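Local structure of cytochrome C549 (Arthrospira maxima, 1F1C) at residues I105-D108 with D109-N112. The protein binds one covalent heme c and probably serves as an extrinsic lumenal subunit of photosystem II that helps to stabilize the oxygen-evolving complex. Residues are numbered along the deposited sequence; the frame is centred on the assembly and turned at random.
Sequences ISED and DLYN
The carboxylate of Asp109 folds back over the start of its own helix and grips Ser106, the N-cap, through one oxygen. OD2 accepts the backbone N of Ser106 at 2.8 Å, in a nearly straight bond (167°) to its anti lone pair. The hydroxyl OG of Ser106 lies 2.8 Å from the same OD2 and gives it a second bond, reaching it from well above the carboxylate plane. Asp109 holds CG anti to its carbonyl carbon (chi1 -59°), which turns the acid back toward the residues before the helix, where its negative charge probably interacts favourably with the helix dipole. Replaced by alanine, this position would probably leave the amide and hydroxyl of Ser106 without their shared acceptor and the serine less firmly fixed.

Beside this polar pair, Ile105 reaches past the cap. Its CG2, anti to the backbone N, lies 3.8 Å from CB of Asp109 and 3.3 Å from CD1 of Leu110. The latter approach is tighter than usual for two methyls, and the two side chains cross at about a right angle. From here the helical backbone bonds begin: Leu110 N donates to Ser106 O at 3.0 Å, and Tyr111 N to Glu107 O at 2.8 Å. Glu107 itself points its acid elsewhere, to a salt bridge with Lys75 of helix 67-75. Ile105 and Asp109 both touch Val30 of helix 21-34, while the side chain of Leu110 lies about 6 Å from the heme c.

The N3 acid bonded to the N-cap amide is one half of a capping box, and the Ile105-Leu110 pair spanning it is a hydrophobic staple; together they start the C-terminal helix of this cytochrome c fold, against helix 21-34.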
# COMPACT_ATOMS: atom_id res chain seq x y z
N ILE A 105 1.18 13.89 -12.61
CA ILE A 105 1.67 12.93 -13.58
C ILE A 105 0.72 12.83 -14.77
O ILE A 105 -0.49 12.67 -14.60
CB ILE A 105 1.83 11.53 -12.95
CG1 ILE A 105 2.78 11.61 -11.75
CG2 ILE A 105 2.38 10.56 -13.98
CD1 ILE A 105 4.18 12.12 -12.08
N SER A 106 1.29 12.93 -15.96
CA SER A 106 0.51 12.85 -17.19
C SER A 106 0.86 11.57 -17.94
O SER A 106 1.88 10.93 -17.65
CB SER A 106 0.83 14.04 -18.09
OG SER A 106 2.18 14.00 -18.52
N GLU A 107 0.02 11.21 -18.90
CA GLU A 107 0.23 10.03 -19.73
C GLU A 107 1.64 10.04 -20.31
O GLU A 107 2.30 9.01 -20.38
CB GLU A 107 -0.78 10.00 -20.87
CG GLU A 107 -2.18 9.65 -20.43
CD GLU A 107 -2.30 8.19 -20.05
OE1 GLU A 107 -3.36 7.80 -19.53
OE2 GLU A 107 -1.32 7.45 -20.29
N ASP A 108 2.08 11.22 -20.75
CA ASP A 108 3.41 11.36 -21.32
C ASP A 108 4.46 10.85 -20.34
O ASP A 108 5.40 10.15 -20.73
CB ASP A 108 3.68 12.82 -21.65
CG ASP A 108 2.90 13.29 -22.87
OD1 ASP A 108 3.26 12.89 -23.99
OD2 ASP A 108 1.93 14.06 -22.69
N ASP A 109 4.29 11.21 -19.06
CA ASP A 109 5.23 10.78 -18.03
C ASP A 109 5.15 9.27 -17.84
O ASP A 109 6.18 8.61 -17.69
CB ASP A 109 4.93 11.45 -16.69
CG ASP A 109 4.98 12.96 -16.78
OD1 ASP A 109 6.01 13.51 -17.23
OD2 ASP A 109 3.99 13.59 -16.38
N LEU A 110 3.94 8.74 -17.86
CA LEU A 110 3.74 7.31 -17.69
C LEU A 110 4.45 6.56 -18.78
O LEU A 110 5.05 5.51 -18.55
CB LEU A 110 2.25 6.98 -17.69
CG LEU A 110 1.65 6.74 -16.30
CD1 LEU A 110 2.37 7.56 -15.25
CD2 LEU A 110 0.16 7.07 -16.33
N TYR A 111 4.38 7.12 -19.98
CA TYR A 111 5.02 6.56 -21.16
C TYR A 111 6.55 6.57 -20.99
O TYR A 111 7.23 5.61 -21.35
CB TYR A 111 4.59 7.40 -22.37
CG TYR A 111 5.31 7.09 -23.67
CD1 TYR A 111 4.83 6.09 -24.53
CD2 TYR A 111 6.41 7.84 -24.08
CE1 TYR A 111 5.44 5.86 -25.77
CE2 TYR A 111 7.03 7.62 -25.31
CZ TYR A 111 6.53 6.64 -26.16
OH TYR A 111 7.11 6.46 -27.39
N ASN A 112 7.06 7.68 -20.45
CA ASN A 112 8.50 7.87 -20.23
C ASN A 112 9.04 6.94 -19.12
O ASN A 112 10.10 6.31 -19.27
CB ASN A 112 8.78 9.33 -19.85
CG ASN A 112 8.35 10.33 -20.94
OD1 ASN A 112 8.08 11.48 -20.65
ND2 ASN A 112 8.31 9.88 -22.19